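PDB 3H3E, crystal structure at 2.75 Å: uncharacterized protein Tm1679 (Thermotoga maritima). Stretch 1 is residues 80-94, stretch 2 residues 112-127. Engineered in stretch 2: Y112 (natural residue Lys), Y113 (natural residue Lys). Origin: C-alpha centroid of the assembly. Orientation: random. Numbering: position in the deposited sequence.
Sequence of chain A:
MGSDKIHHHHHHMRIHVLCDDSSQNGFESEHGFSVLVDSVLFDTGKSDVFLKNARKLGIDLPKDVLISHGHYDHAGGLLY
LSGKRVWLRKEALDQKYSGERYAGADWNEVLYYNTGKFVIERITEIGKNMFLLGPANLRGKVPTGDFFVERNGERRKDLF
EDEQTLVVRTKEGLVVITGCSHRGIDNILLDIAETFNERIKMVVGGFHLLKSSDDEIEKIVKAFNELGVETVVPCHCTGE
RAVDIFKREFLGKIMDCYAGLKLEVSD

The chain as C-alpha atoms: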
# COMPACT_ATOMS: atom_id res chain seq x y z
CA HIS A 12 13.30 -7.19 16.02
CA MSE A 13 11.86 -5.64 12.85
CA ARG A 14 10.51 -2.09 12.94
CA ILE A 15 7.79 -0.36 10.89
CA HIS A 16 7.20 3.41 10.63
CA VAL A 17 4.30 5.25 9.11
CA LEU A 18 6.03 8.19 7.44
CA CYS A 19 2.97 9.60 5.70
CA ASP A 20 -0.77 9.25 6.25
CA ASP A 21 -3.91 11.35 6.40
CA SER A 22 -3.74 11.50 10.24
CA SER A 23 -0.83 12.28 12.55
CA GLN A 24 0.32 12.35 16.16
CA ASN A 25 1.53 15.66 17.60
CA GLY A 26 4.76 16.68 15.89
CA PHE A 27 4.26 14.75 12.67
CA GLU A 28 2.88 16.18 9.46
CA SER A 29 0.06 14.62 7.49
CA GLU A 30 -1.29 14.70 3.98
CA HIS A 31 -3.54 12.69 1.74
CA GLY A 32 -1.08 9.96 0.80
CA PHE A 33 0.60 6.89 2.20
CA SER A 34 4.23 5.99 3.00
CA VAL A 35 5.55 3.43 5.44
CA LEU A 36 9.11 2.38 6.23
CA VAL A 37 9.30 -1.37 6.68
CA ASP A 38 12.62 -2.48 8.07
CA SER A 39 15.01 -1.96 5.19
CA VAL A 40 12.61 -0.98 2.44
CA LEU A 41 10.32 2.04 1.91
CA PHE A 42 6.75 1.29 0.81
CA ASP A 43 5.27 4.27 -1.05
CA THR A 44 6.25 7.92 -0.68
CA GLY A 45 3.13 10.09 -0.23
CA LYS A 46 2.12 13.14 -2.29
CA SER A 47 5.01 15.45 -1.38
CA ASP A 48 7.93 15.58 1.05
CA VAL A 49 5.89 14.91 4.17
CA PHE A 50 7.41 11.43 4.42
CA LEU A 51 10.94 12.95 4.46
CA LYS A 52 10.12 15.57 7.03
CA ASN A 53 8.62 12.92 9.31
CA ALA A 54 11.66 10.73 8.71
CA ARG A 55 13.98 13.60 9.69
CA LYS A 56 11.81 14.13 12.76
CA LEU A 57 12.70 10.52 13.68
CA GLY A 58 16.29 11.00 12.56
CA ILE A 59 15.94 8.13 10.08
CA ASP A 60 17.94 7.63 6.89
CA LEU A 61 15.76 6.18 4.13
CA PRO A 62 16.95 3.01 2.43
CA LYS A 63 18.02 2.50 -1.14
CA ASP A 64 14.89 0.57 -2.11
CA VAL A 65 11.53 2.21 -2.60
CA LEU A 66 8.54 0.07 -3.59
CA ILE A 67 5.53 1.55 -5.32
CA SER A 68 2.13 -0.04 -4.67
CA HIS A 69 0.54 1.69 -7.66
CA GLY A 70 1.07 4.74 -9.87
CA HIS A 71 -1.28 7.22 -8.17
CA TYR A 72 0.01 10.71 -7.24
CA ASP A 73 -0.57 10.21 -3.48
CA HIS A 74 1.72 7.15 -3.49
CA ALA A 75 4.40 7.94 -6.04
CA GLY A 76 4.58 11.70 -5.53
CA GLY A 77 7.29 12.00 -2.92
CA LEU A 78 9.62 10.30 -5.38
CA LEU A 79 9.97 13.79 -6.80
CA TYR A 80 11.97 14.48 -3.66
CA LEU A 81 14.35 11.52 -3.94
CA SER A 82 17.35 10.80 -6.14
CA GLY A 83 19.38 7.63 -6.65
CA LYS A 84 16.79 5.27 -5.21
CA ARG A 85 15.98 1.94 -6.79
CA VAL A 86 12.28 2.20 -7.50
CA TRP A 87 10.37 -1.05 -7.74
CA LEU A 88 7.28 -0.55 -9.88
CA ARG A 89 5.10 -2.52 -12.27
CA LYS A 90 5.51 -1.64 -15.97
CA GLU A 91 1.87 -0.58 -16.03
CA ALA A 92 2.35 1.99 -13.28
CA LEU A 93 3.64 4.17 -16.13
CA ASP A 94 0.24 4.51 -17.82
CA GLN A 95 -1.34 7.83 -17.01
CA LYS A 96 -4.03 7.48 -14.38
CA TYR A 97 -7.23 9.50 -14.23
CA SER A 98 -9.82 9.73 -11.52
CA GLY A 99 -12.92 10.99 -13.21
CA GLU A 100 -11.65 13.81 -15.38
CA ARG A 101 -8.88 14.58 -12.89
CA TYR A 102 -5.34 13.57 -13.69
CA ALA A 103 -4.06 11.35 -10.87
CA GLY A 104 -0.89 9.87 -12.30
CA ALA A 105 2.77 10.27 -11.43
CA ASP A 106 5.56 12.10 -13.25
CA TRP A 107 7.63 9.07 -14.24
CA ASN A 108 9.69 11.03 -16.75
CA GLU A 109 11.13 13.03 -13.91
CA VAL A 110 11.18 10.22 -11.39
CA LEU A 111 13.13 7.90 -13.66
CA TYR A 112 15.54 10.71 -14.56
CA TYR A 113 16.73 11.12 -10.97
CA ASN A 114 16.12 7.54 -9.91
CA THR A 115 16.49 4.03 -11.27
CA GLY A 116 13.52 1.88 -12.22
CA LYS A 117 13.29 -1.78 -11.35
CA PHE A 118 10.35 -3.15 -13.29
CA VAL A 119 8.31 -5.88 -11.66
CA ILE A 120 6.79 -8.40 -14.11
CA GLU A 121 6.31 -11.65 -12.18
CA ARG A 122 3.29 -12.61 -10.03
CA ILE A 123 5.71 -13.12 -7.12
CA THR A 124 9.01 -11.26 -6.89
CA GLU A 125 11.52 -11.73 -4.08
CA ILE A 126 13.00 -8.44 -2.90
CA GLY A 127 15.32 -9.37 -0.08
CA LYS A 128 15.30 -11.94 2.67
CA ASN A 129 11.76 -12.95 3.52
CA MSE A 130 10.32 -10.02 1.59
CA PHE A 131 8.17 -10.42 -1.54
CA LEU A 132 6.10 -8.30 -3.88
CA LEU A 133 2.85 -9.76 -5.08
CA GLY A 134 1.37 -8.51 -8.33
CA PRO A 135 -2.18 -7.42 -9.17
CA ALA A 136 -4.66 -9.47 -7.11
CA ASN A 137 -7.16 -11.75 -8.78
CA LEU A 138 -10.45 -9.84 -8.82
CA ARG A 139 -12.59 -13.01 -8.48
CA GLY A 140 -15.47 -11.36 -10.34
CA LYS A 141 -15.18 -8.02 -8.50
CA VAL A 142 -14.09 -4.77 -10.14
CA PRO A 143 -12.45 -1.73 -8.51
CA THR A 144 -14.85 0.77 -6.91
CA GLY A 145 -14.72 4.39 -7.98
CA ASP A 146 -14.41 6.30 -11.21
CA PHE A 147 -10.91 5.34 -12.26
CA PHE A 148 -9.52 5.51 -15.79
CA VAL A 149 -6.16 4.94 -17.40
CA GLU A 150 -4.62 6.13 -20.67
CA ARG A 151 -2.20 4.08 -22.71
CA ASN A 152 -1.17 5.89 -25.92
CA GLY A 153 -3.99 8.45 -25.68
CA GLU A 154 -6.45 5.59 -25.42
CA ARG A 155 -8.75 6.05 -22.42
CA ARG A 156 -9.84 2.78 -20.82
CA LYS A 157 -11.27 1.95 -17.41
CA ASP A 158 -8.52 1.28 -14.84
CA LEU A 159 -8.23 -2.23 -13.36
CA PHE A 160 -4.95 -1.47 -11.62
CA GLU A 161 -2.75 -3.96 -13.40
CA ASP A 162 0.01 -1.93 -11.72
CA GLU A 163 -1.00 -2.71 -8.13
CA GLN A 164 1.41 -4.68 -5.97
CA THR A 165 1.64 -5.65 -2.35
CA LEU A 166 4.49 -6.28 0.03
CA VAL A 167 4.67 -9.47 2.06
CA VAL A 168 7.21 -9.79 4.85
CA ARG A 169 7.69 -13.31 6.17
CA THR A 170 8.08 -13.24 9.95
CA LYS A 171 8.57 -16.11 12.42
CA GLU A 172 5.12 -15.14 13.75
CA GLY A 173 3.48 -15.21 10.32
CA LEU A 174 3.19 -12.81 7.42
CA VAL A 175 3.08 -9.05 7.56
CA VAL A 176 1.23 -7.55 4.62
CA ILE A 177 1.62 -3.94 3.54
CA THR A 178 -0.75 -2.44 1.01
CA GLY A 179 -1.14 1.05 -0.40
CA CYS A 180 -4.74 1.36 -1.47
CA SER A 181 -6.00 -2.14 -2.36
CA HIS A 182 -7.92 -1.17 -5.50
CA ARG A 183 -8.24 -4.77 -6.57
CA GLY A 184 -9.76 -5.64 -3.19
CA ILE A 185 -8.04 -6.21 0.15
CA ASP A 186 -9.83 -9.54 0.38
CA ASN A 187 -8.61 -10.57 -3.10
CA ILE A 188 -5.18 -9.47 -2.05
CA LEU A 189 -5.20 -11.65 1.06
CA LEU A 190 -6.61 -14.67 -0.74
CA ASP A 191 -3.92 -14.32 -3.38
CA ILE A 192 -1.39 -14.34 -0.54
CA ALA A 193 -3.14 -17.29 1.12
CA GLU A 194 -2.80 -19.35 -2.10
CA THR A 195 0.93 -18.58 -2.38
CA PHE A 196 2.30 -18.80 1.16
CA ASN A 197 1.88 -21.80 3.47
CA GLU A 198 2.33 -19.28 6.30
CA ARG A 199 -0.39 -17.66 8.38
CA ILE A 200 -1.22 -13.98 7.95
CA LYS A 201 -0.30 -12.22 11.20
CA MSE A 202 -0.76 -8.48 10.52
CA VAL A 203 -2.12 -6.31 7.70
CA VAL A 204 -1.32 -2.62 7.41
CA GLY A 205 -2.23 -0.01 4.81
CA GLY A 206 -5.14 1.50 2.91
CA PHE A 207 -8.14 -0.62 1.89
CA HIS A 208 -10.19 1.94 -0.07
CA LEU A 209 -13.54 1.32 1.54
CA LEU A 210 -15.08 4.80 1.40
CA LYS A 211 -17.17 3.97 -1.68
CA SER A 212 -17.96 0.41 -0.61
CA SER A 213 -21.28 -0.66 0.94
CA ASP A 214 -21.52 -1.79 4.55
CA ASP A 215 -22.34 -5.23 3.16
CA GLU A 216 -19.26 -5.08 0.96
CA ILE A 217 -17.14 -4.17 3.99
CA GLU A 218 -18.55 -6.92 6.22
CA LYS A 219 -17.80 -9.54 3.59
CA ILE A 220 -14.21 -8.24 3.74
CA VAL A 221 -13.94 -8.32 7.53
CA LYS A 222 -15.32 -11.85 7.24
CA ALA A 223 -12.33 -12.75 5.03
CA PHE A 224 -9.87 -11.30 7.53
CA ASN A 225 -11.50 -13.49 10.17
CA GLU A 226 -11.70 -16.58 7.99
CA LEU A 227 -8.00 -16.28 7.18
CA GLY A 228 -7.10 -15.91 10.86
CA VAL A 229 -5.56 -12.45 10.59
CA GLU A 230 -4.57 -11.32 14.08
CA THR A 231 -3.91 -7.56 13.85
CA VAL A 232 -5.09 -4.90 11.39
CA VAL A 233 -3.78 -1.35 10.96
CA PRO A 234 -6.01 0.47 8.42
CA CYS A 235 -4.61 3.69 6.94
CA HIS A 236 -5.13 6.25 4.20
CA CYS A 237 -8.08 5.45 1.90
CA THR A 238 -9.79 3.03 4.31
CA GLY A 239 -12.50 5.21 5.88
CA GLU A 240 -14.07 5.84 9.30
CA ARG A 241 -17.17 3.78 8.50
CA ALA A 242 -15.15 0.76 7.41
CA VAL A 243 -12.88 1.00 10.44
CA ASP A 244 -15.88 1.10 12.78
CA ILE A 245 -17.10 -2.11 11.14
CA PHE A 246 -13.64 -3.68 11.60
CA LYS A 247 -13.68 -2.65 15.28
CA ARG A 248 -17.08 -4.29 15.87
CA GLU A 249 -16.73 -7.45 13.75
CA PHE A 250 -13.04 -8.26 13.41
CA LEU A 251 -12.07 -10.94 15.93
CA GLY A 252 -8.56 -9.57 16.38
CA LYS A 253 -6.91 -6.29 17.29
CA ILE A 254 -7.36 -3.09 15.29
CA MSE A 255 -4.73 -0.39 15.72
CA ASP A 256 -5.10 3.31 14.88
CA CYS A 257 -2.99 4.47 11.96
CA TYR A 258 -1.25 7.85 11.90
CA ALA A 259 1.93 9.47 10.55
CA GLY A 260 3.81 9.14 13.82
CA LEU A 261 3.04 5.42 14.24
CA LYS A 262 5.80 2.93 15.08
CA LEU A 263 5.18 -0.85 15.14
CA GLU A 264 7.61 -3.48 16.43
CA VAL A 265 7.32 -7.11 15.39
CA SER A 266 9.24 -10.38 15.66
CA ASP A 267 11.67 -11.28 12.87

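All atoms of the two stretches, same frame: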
# COMPACT_ATOMS: atom_id res chain seq x y z
N TYR A 80 11.09 13.92 -4.66
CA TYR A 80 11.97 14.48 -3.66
C TYR A 80 13.15 13.56 -3.36
O TYR A 80 13.94 13.83 -2.46
CB TYR A 80 11.20 14.76 -2.36
CG TYR A 80 10.13 15.81 -2.54
CD1 TYR A 80 10.37 17.14 -2.19
CD2 TYR A 80 8.89 15.48 -3.08
CE1 TYR A 80 9.40 18.12 -2.37
CE2 TYR A 80 7.91 16.45 -3.26
CZ TYR A 80 8.17 17.76 -2.91
OH TYR A 80 7.21 18.72 -3.07
N LEU A 81 13.25 12.47 -4.11
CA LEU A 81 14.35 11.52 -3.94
C LEU A 81 15.18 11.42 -5.22
O LEU A 81 14.67 11.66 -6.31
CB LEU A 81 13.82 10.15 -3.55
CG LEU A 81 13.00 10.07 -2.25
CD1 LEU A 81 12.42 8.69 -2.09
CD2 LEU A 81 13.84 10.48 -1.02
N SER A 82 16.46 11.10 -5.05
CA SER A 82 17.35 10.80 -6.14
C SER A 82 18.13 9.53 -5.79
O SER A 82 18.41 9.24 -4.62
CB SER A 82 18.34 11.94 -6.38
OG SER A 82 17.73 13.22 -6.39
N GLY A 83 18.49 8.77 -6.81
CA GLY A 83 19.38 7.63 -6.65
C GLY A 83 18.77 6.41 -6.00
O GLY A 83 19.47 5.46 -5.70
N LYS A 84 17.46 6.44 -5.76
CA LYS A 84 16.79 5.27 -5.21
C LYS A 84 16.59 4.24 -6.30
O LYS A 84 16.64 4.56 -7.48
CB LYS A 84 15.44 5.66 -4.59
CG LYS A 84 15.53 6.76 -3.54
CD LYS A 84 16.21 6.29 -2.27
CE LYS A 84 16.62 7.46 -1.41
NZ LYS A 84 17.30 7.06 -0.15
N ARG A 85 16.38 3.00 -5.89
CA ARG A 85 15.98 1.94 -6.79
C ARG A 85 14.49 1.76 -6.61
O ARG A 85 14.02 1.31 -5.56
CB ARG A 85 16.70 0.67 -6.39
CG ARG A 85 16.53 -0.48 -7.32
CD ARG A 85 17.03 -1.68 -6.60
NE ARG A 85 17.51 -2.71 -7.50
CZ ARG A 85 18.01 -3.86 -7.08
NH1 ARG A 85 18.09 -4.11 -5.77
NH2 ARG A 85 18.42 -4.76 -7.97
N VAL A 86 13.73 2.15 -7.62
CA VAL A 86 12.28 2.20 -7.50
C VAL A 86 11.66 0.98 -8.13
O VAL A 86 11.79 0.76 -9.33
CB VAL A 86 11.69 3.43 -8.18
CG1 VAL A 86 10.18 3.40 -8.07
CG2 VAL A 86 12.27 4.70 -7.58
N TRP A 87 11.00 0.18 -7.30
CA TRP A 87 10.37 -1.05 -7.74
C TRP A 87 8.93 -0.78 -8.11
O TRP A 87 8.10 -0.58 -7.23
CB TRP A 87 10.38 -2.07 -6.62
CG TRP A 87 11.73 -2.49 -6.20
CD1 TRP A 87 12.67 -1.73 -5.59
CD2 TRP A 87 12.30 -3.80 -6.33
NE1 TRP A 87 13.80 -2.46 -5.35
CE2 TRP A 87 13.60 -3.74 -5.78
CE3 TRP A 87 11.85 -5.01 -6.86
CZ2 TRP A 87 14.45 -4.85 -5.75
CZ3 TRP A 87 12.70 -6.11 -6.83
CH2 TRP A 87 13.98 -6.02 -6.28
N LEU A 88 8.63 -0.77 -9.41
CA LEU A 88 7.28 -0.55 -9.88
C LEU A 88 6.90 -1.52 -10.98
O LEU A 88 7.77 -2.08 -11.66
CB LEU A 88 7.12 0.89 -10.38
CG LEU A 88 7.93 1.33 -11.60
CD1 LEU A 88 7.30 2.55 -12.21
CD2 LEU A 88 9.38 1.60 -11.24
N ARG A 89 5.60 -1.74 -11.16
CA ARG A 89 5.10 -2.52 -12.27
C ARG A 89 5.12 -1.70 -13.57
O ARG A 89 4.81 -0.51 -13.56
CB ARG A 89 3.68 -3.00 -12.00
CG ARG A 89 3.55 -3.94 -10.83
CD ARG A 89 2.45 -4.98 -11.04
NE ARG A 89 3.03 -6.28 -11.35
CZ ARG A 89 2.76 -6.98 -12.44
NH1 ARG A 89 1.89 -6.52 -13.33
NH2 ARG A 89 3.34 -8.15 -12.62
N LYS A 90 5.48 -2.33 -14.68
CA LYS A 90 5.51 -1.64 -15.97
C LYS A 90 4.27 -0.79 -16.17
O LYS A 90 4.35 0.32 -16.68
CB LYS A 90 5.68 -2.62 -17.14
CG LYS A 90 7.12 -3.11 -17.34
CD LYS A 90 7.27 -3.91 -18.64
CE LYS A 90 8.69 -3.80 -19.24
NZ LYS A 90 9.08 -2.40 -19.67
N GLU A 91 3.12 -1.28 -15.73
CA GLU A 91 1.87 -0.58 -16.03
C GLU A 91 1.57 0.60 -15.09
O GLU A 91 0.62 1.35 -15.29
CB GLU A 91 0.68 -1.57 -16.13
CG GLU A 91 0.71 -2.71 -15.14
CD GLU A 91 1.51 -3.91 -15.62
OE1 GLU A 91 0.96 -4.72 -16.38
OE2 GLU A 91 2.67 -4.07 -15.18
N ALA A 92 2.41 0.77 -14.08
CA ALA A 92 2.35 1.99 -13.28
C ALA A 92 2.65 3.23 -14.12
O ALA A 92 2.36 4.34 -13.72
CB ALA A 92 3.32 1.90 -12.13
N LEU A 93 3.26 3.04 -15.28
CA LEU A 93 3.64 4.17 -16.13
C LEU A 93 2.47 4.80 -16.86
O LEU A 93 2.52 5.97 -17.20
CB LEU A 93 4.70 3.74 -17.15
CG LEU A 93 6.01 3.19 -16.59
CD1 LEU A 93 6.84 2.68 -17.73
CD2 LEU A 93 6.76 4.23 -15.79
N ASP A 94 1.43 4.01 -17.13
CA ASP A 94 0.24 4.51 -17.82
C ASP A 94 -0.35 5.64 -17.01
O ASP A 94 -0.28 5.64 -15.79
CB ASP A 94 -0.78 3.40 -18.02
CG ASP A 94 -0.26 2.28 -18.88
OD1 ASP A 94 0.68 2.52 -19.65
OD2 ASP A 94 -0.78 1.15 -18.78
N TYR A 112 14.37 9.90 -14.28
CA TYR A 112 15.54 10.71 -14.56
C TYR A 112 16.49 10.68 -13.38
O TYR A 112 17.66 10.36 -13.53
CB TYR A 112 15.12 12.15 -14.83
CG TYR A 112 16.27 13.06 -15.21
CD1 TYR A 112 16.80 13.04 -16.50
CD2 TYR A 112 16.84 13.95 -14.30
CE1 TYR A 112 17.84 13.85 -16.86
CE2 TYR A 112 17.88 14.77 -14.66
CZ TYR A 112 18.38 14.71 -15.95
OH TYR A 112 19.43 15.51 -16.35
N TYR A 113 15.96 10.99 -12.20
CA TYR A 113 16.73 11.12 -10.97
C TYR A 113 16.94 9.81 -10.23
O TYR A 113 17.84 9.68 -9.38
CB TYR A 113 16.03 12.09 -10.02
CG TYR A 113 15.99 13.48 -10.55
CD1 TYR A 113 17.14 14.26 -10.61
CD2 TYR A 113 14.80 14.03 -11.02
CE1 TYR A 113 17.11 15.54 -11.10
CE2 TYR A 113 14.76 15.32 -11.51
CZ TYR A 113 15.92 16.07 -11.55
OH TYR A 113 15.90 17.36 -12.05
N ASN A 114 16.09 8.85 -10.54
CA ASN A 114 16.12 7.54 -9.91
C ASN A 114 16.26 6.43 -10.95
O ASN A 114 16.36 6.69 -12.14
CB ASN A 114 14.87 7.31 -9.08
CG ASN A 114 14.75 8.28 -7.93
OD1 ASN A 114 15.50 8.21 -6.97
ND2 ASN A 114 13.79 9.18 -8.03
N THR A 115 16.23 5.20 -10.46
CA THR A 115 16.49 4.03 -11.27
C THR A 115 15.31 3.09 -11.11
O THR A 115 14.97 2.71 -10.01
CB THR A 115 17.76 3.31 -10.78
OG1 THR A 115 18.84 4.26 -10.68
CG2 THR A 115 18.15 2.18 -11.70
N GLY A 116 14.69 2.74 -12.23
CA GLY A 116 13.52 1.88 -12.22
C GLY A 116 13.88 0.41 -12.19
O GLY A 116 14.77 -0.04 -12.91
N LYS A 117 13.21 -0.33 -11.32
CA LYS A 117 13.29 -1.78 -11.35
C LYS A 117 11.88 -2.26 -11.63
O LYS A 117 10.99 -2.13 -10.80
CB LYS A 117 13.78 -2.32 -10.01
CG LYS A 117 13.58 -3.81 -9.83
CD LYS A 117 14.74 -4.60 -10.38
CE LYS A 117 14.81 -5.99 -9.78
NZ LYS A 117 16.20 -6.53 -9.89
N PHE A 118 11.69 -2.78 -12.83
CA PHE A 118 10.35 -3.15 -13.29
C PHE A 118 9.95 -4.55 -12.88
O PHE A 118 10.67 -5.53 -13.12
CB PHE A 118 10.21 -2.92 -14.79
CG PHE A 118 10.17 -1.47 -15.15
CD1 PHE A 118 11.30 -0.84 -15.62
CD2 PHE A 118 9.01 -0.73 -14.94
CE1 PHE A 118 11.27 0.52 -15.92
CE2 PHE A 118 8.97 0.61 -15.23
CZ PHE A 118 10.10 1.24 -15.73
N VAL A 119 8.79 -4.64 -12.23
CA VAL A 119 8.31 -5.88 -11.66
C VAL A 119 7.31 -6.51 -12.63
O VAL A 119 6.30 -5.89 -12.96
CB VAL A 119 7.71 -5.61 -10.27
CG1 VAL A 119 7.05 -6.84 -9.70
CG2 VAL A 119 8.80 -5.14 -9.34
N ILE A 120 7.62 -7.71 -13.11
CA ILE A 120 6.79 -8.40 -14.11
C ILE A 120 6.11 -9.65 -13.58
O ILE A 120 4.97 -9.94 -13.93
CB ILE A 120 7.63 -8.88 -15.27
CG1 ILE A 120 8.90 -8.05 -15.41
CG2 ILE A 120 6.80 -8.88 -16.55
CD1 ILE A 120 9.95 -8.76 -16.24
N GLU A 121 6.81 -10.40 -12.74
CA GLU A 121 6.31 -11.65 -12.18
C GLU A 121 5.08 -11.48 -11.27
O GLU A 121 4.80 -10.38 -10.80
CB GLU A 121 7.42 -12.35 -11.40
CG GLU A 121 8.79 -12.29 -12.05
CD GLU A 121 8.80 -12.90 -13.42
OE1 GLU A 121 7.75 -13.42 -13.84
OE2 GLU A 121 9.86 -12.84 -14.09
N ARG A 122 4.37 -12.58 -11.02
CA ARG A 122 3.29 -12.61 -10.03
C ARG A 122 3.88 -12.50 -8.63
O ARG A 122 3.31 -11.84 -7.77
CB ARG A 122 2.46 -13.90 -10.13
CG ARG A 122 1.84 -14.23 -11.50
CD ARG A 122 0.69 -13.30 -11.91
NE ARG A 122 -0.54 -13.48 -11.13
CZ ARG A 122 -1.11 -12.53 -10.39
NH1 ARG A 122 -0.59 -11.30 -10.34
NH2 ARG A 122 -2.23 -12.80 -9.71
N ILE A 123 5.00 -13.18 -8.40
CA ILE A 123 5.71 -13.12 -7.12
C ILE A 123 7.16 -12.76 -7.38
O ILE A 123 7.83 -13.41 -8.17
CB ILE A 123 5.68 -14.47 -6.35
CG1 ILE A 123 4.26 -14.84 -5.93
CG2 ILE A 123 6.53 -14.40 -5.11
CD1 ILE A 123 3.63 -15.90 -6.81
N THR A 124 7.64 -11.72 -6.71
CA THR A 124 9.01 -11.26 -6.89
C THR A 124 9.67 -11.16 -5.53
O THR A 124 9.16 -10.48 -4.64
CB THR A 124 9.05 -9.90 -7.58
OG1 THR A 124 8.65 -10.05 -8.94
CG2 THR A 124 10.44 -9.32 -7.53
N GLU A 125 10.79 -11.85 -5.34
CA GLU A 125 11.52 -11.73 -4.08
C GLU A 125 12.40 -10.49 -4.06
O GLU A 125 13.16 -10.24 -4.99
CB GLU A 125 12.35 -12.98 -3.81
CG GLU A 125 13.05 -12.94 -2.46
CD GLU A 125 13.82 -14.20 -2.17
OE1 GLU A 125 14.23 -14.89 -3.14
OE2 GLU A 125 14.03 -14.52 -0.97
N ILE A 126 12.28 -9.70 -3.00
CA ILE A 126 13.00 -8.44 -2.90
C ILE A 126 14.31 -8.64 -2.17
O ILE A 126 15.39 -8.38 -2.70
CB ILE A 126 12.23 -7.42 -2.05
CG1 ILE A 126 10.98 -6.94 -2.75
CG2 ILE A 126 13.09 -6.20 -1.73
CD1 ILE A 126 10.19 -6.09 -1.82
N GLY A 127 14.18 -9.07 -0.92
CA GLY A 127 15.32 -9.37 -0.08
C GLY A 127 14.93 -10.56 0.75
O GLY A 127 13.99 -11.28 0.39
O HOH W 1 5.03 -5.05 -15.07

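The backbone sets the frame within which the side chains adopt their conformations. Strand 85-89 runs parallel to strand 115-119, their directions 34° apart, and an alternating ladder joins them: T115 N to K84 O (3.1 Å), V86 N to T115 O (2.8 Å), K117 N to V86 O (2.7 Å), L88 N to K117 O (3.1 Å) and V119 N to L88 O (2.8 Å). The N-H...O angles of 149-173° support each as a hydrogen bond.

Ahead of the ladder, N114, the first residue to leave helical phi/psi, bridges the two stretches with its side-chain amide. With chi1 at -63° (m) and chi2 at -70°, its ND2 donates to L81 O (3.1 Å) while its OD1 accepts from K84 N (2.9 Å). G83 N lies 3.0 Å from N114 OD1, but the angle is poor; its hydrogen bond goes instead to Y113 O (2.8 Å, 166°). G83 has phi 74°, a value that favours glycine. Y113 is an engineered tyrosine; its CB points toward stretch 1, whereas the end of its side chain leads away.

R85, W87, T115, K117 and V119 direct their side chains to one face of the sheet. W87, in the m rotamer with chi2 67°, starts out to this face, and the end of its side chain comes nearer stretch 2. K117 takes chi1 t (166°), which places CG over the ring face, 3.7 Å from the centroid of the W87 six-membered ring and 15° off its normal, a CH-pi contact; chi2 (87°, p) then sets the course of the chain from CD onward. The ring edge meets V119, with W87 CE3 3.9 Å from V119 CG2, and T124, with W87 CZ3 4.0 Å from T124 CG2. The extended R85 brings its NH2 within 3.4 Å of K117 NZ; both are donors of like charge, so this approach is no hydrogen bond.

V86, L88 and F118 occupy the other face. L88 adopts p (chi1 65°), and its CG packs 3.8 Å from F118 CE2; L93 CD1 approaches the same CE2 at 3.9 Å. K90 NZ stands 4.9 Å from the F118 ring centroid, 16° off the normal, a cation-pi arrangement.

R89 starts in m, but chi2 (-146°) and chi3 (105°) lie between wells. This bent path carries NH2 to E121 O (3.2 Å, 147°), a hydrogen bond, and within 2.8 Å of I120 O, while NH1 forms a salt bridge with E91 OE2 (3.2 Å). A water completes the junction, accepting from K90 N (2.8 Å) and donating to E91 OE2 and V119 O (both 2.6 Å from the water O).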